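Local atomic coordinates of dioxygenase (Pseudomonas brassicacearum, PDB entry 5V2D), a protein that probably cleaves the central double bond of lignin-derived stilbenes with molecular oxygen, using a non-haem iron held by four histidines. Residues Y385-L390 against E448-Y453. Numbering follows the deposited sequence.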
ATOM      1  N   TYR A 385      -7.105  16.874  12.048  1.00 30.16           N
ATOM      2  CA  TYR A 385      -8.118  16.264  11.228  1.00 31.26           C
ATOM      3  C   TYR A 385      -9.048  15.515  12.131  1.00 31.75           C
ATOM      4  O   TYR A 385      -8.692  15.247  13.256  1.00 35.40           O
ATOM      5  CB  TYR A 385      -7.470  15.322  10.169  1.00 31.02           C
ATOM      6  CG  TYR A 385      -7.155  13.951  10.667  1.00 27.84           C
ATOM      7  CD1 TYR A 385      -7.768  12.859  10.121  1.00 30.20           C
ATOM      8  CD2 TYR A 385      -6.191  13.733  11.684  1.00 29.02           C
ATOM      9  CE1 TYR A 385      -7.478  11.562  10.577  1.00 30.22           C
ATOM     10  CE2 TYR A 385      -5.911  12.468  12.160  1.00 29.45           C
ATOM     11  CZ  TYR A 385      -6.545  11.388  11.596  1.00 30.91           C
ATOM     12  OH  TYR A 385      -6.355  10.120  12.029  1.00 34.02           O
ATOM     13  N   ALA A 386     -10.217  15.143  11.605  1.00 31.16           N
ATOM     14  CA  ALA A 386     -11.244  14.479  12.388  1.00 32.17           C
ATOM     15  C   ALA A 386     -11.965  13.305  11.751  1.00 32.87           C
ATOM     16  O   ALA A 386     -12.936  12.803  12.330  1.00 32.50           O
ATOM     17  CB  ALA A 386     -12.297  15.515  12.846  1.00 36.38           C
ATOM     18  N   HIS A 387     -11.528  12.904  10.553  1.00 27.79           N
ATOM     19  CA  HIS A 387     -12.208  11.843   9.818  1.00 29.29           C
ATOM     20  C   HIS A 387     -11.250  10.867   9.142  1.00 26.73           C
ATOM     21  O   HIS A 387     -10.219  11.273   8.681  1.00 28.59           O
ATOM     22  CB  HIS A 387     -13.056  12.485   8.722  1.00 30.21           C
ATOM     23  CG  HIS A 387     -14.109  13.404   9.249  1.00 30.75           C
ATOM     24  ND1 HIS A 387     -15.380  12.951   9.550  1.00 31.99           N
ATOM     25  CD2 HIS A 387     -14.081  14.735   9.546  1.00 33.74           C
ATOM     26  CE1 HIS A 387     -16.049  13.943  10.123  1.00 34.92           C
ATOM     27  NE2 HIS A 387     -15.315  15.054  10.056  1.00 31.10           N
ATOM     28  N   GLY A 388     -11.630   9.612   9.073  1.00 28.35           N
ATOM     29  CA  GLY A 388     -10.866   8.609   8.279  1.00 32.01           C
ATOM     30  C   GLY A 388     -11.800   7.573   7.684  1.00 31.76           C
ATOM     31  O   GLY A 388     -12.927   7.383   8.197  1.00 28.55           O
ATOM     32  N   PHE A 389     -11.413   7.039   6.543  1.00 26.13           N
ATOM     33  CA  PHE A 389     -12.095   5.987   5.904  1.00 27.59           C
ATOM     34  C   PHE A 389     -11.211   4.752   6.054  1.00 27.56           C
ATOM     35  O   PHE A 389      -9.983   4.853   6.032  1.00 28.16           O
ATOM     36  CB  PHE A 389     -12.365   6.364   4.455  1.00 27.84           C
ATOM     37  CG  PHE A 389     -13.184   7.604   4.284  1.00 26.86           C
ATOM     38  CD1 PHE A 389     -12.599   8.809   4.012  1.00 28.70           C
ATOM     39  CD2 PHE A 389     -14.556   7.563   4.506  1.00 28.53           C
ATOM     40  CE1 PHE A 389     -13.368   9.972   3.811  1.00 29.14           C
ATOM     41  CE2 PHE A 389     -15.321   8.737   4.429  1.00 27.17           C
ATOM     42  CZ  PHE A 389     -14.760   9.961   4.056  1.00 26.88           C
ATOM     43  N   LEU A 390     -11.800   3.598   6.210  1.00 28.65           N
ATOM     44  CA  LEU A 390     -11.074   2.418   6.599  1.00 29.16           C
ATOM     45  C   LEU A 390     -11.792   1.236   5.994  1.00 28.89           C
ATOM     46  O   LEU A 390     -13.006   1.289   5.748  1.00 28.75           O
ATOM     47  CB  LEU A 390     -11.198   2.197   8.145  1.00 32.55           C
ATOM     48  CG  LEU A 390     -10.726   3.280   9.103  1.00 35.03           C
ATOM     49  CD1 LEU A 390     -11.230   3.080  10.517  1.00 40.68           C
ATOM     50  CD2 LEU A 390      -9.227   3.261   9.141  1.00 35.71           C
ATOM     51  N   GLU A 448     -16.074  20.898   3.175  1.00 35.69           N
ATOM     52  CA  GLU A 448     -15.508  20.595   4.482  1.00 37.51           C
ATOM     53  C   GLU A 448     -14.801  19.218   4.439  1.00 33.23           C
ATOM     54  O   GLU A 448     -14.956  18.402   3.496  1.00 29.66           O
ATOM     55  CB  GLU A 448     -16.616  20.622   5.569  1.00 45.61           C
ATOM     56  CG  GLU A 448     -16.884  21.859   6.520  1.00 59.77           C
ATOM     57  CD  GLU A 448     -16.581  23.322   5.984  1.00 69.98           C
ATOM     58  OE1 GLU A 448     -15.398  23.631   5.624  1.00 69.22           O
ATOM     59  OE2 GLU A 448     -17.517  24.190   5.961  1.00 77.30           O
ATOM     60  N   GLU A 449     -14.004  18.997   5.489  1.00 30.72           N
ATOM     61  CA  GLU A 449     -13.229  17.754   5.612  1.00 30.45           C
ATOM     62  C   GLU A 449     -14.128  16.533   5.427  1.00 30.34           C
ATOM     63  O   GLU A 449     -15.152  16.399   6.096  1.00 26.83           O
ATOM     64  CB  GLU A 449     -12.504  17.627   6.990  1.00 31.32           C
ATOM     65  CG  GLU A 449     -11.542  16.444   6.979  1.00 32.20           C
ATOM     66  CD  GLU A 449     -11.005  16.027   8.362  1.00 35.98           C
ATOM     67  OE1 GLU A 449     -11.189  16.788   9.321  1.00 34.77           O
ATOM     68  OE2 GLU A 449     -10.417  14.931   8.478  1.00 33.88           O
ATOM     69  N   ALA A 450     -13.712  15.635   4.530  1.00 29.46           N
ATOM     70  CA  ALA A 450     -14.330  14.312   4.362  1.00 30.41           C
ATOM     71  C   ALA A 450     -15.745  14.402   3.840  1.00 29.47           C
ATOM     72  O   ALA A 450     -16.522  13.418   3.965  1.00 29.91           O
ATOM     73  CB  ALA A 450     -14.323  13.461   5.650  1.00 31.19           C
ATOM     74  N   ASP A 451     -16.059  15.524   3.189  1.00 28.11           N
ATOM     75  CA  ASP A 451     -17.403  15.657   2.580  1.00 29.15           C
ATOM     76  C   ASP A 451     -17.235  15.430   1.084  1.00 26.21           C
ATOM     77  O   ASP A 451     -16.663  16.269   0.394  1.00 26.37           O
ATOM     78  CB  ASP A 451     -17.991  17.032   2.898  1.00 30.28           C
ATOM     79  CG  ASP A 451     -19.350  17.283   2.231  1.00 31.36           C
ATOM     80  OD1 ASP A 451     -20.012  16.289   1.870  1.00 30.17           O
ATOM     81  OD2 ASP A 451     -19.744  18.449   2.192  1.00 32.80           O
ATOM     82  N   GLY A 452     -17.692  14.283   0.635  1.00 25.99           N
ATOM     83  CA  GLY A 452     -17.555  13.924  -0.742  1.00 27.46           C
ATOM     84  C   GLY A 452     -17.875  12.472  -0.996  1.00 28.60           C
ATOM     85  O   GLY A 452     -18.815  11.943  -0.449  1.00 26.24           O
ATOM     86  N   TYR A 453     -17.094  11.843  -1.865  1.00 26.44           N
ATOM     87  CA  TYR A 453     -17.380  10.511  -2.354  1.00 25.61           C
ATOM     88  C   TYR A 453     -16.280   9.538  -1.924  1.00 26.00           C
ATOM     89  O   TYR A 453     -15.107   9.892  -1.939  1.00 26.47           O
ATOM     90  CB  TYR A 453     -17.511  10.582  -3.863  1.00 26.58           C
ATOM     91  CG  TYR A 453     -18.527  11.621  -4.307  1.00 27.53           C
ATOM     92  CD1 TYR A 453     -18.127  12.823  -4.898  1.00 28.46           C
ATOM     93  CD2 TYR A 453     -19.892  11.439  -4.056  1.00 30.07           C
ATOM     94  CE1 TYR A 453     -19.041  13.809  -5.253  1.00 29.99           C
ATOM     95  CE2 TYR A 453     -20.810  12.432  -4.388  1.00 31.29           C
ATOM     96  CZ  TYR A 453     -20.353  13.613  -5.007  1.00 30.36           C
ATOM     97  OH  TYR A 453     -21.260  14.578  -5.419  1.00 32.54           O
TER
HETATM   98  O   HOH W   1      -9.771  13.079   6.754  1.00 31.67           O
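Glu449 OE2 is gripped by three donors: the backbone N of Ala386, the backbone N of His387 (a weak bond) and a water. The carboxylate straddles the first of these, Ala386 N lying 3.0 Å from Glu449 OE1 and 3.1 Å from Glu449 OE2, each oxygen offering its syn lone pair. The water, 2.6 Å from Glu449 OE2, also donates to His387 O, so bridging carboxylate and backbone. Such a carboxylate reading consecutive backbone N-H groups illustrates how a side chain can tie down a chain as it enters a strand. The reach comes from an extended glutamate, CG anti to the backbone N (chi1 -171°). Its carboxylate carbon meets the edge of the His387 imidazole, Glu449 CD lying 3.5 Å from His387 CD2 with the two planes nearly perpendicular (89°), while Tyr385 CB, on the other side of Ala386 in sequence, lies 3.4 Å from Glu449 OE2. With the carboxylate of Glu449 trimmed to an alanine here, both amides would lose their shared acceptor, and the loop is likely to be held less firmly against the turn. Beside the polar cluster, Ala450 CB lies 3.5 Å from His387 CB and 3.9 Å from Phe389 CZ. A type II turn, Glu448 to Asp451, presents Glu449 and Ala450 together. His387 ND1 is hydrogen-bonded to His416, and Tyr385 OH to Asp318. The contact joins neighbouring blades of the beta-propeller characteristic of carotenoid-cleavage oxygenases: the start of strand 387-392, paired with 371-375 and 413-418, meets the turn leading into strand 452-460, which lies between 433-442 and 465-472.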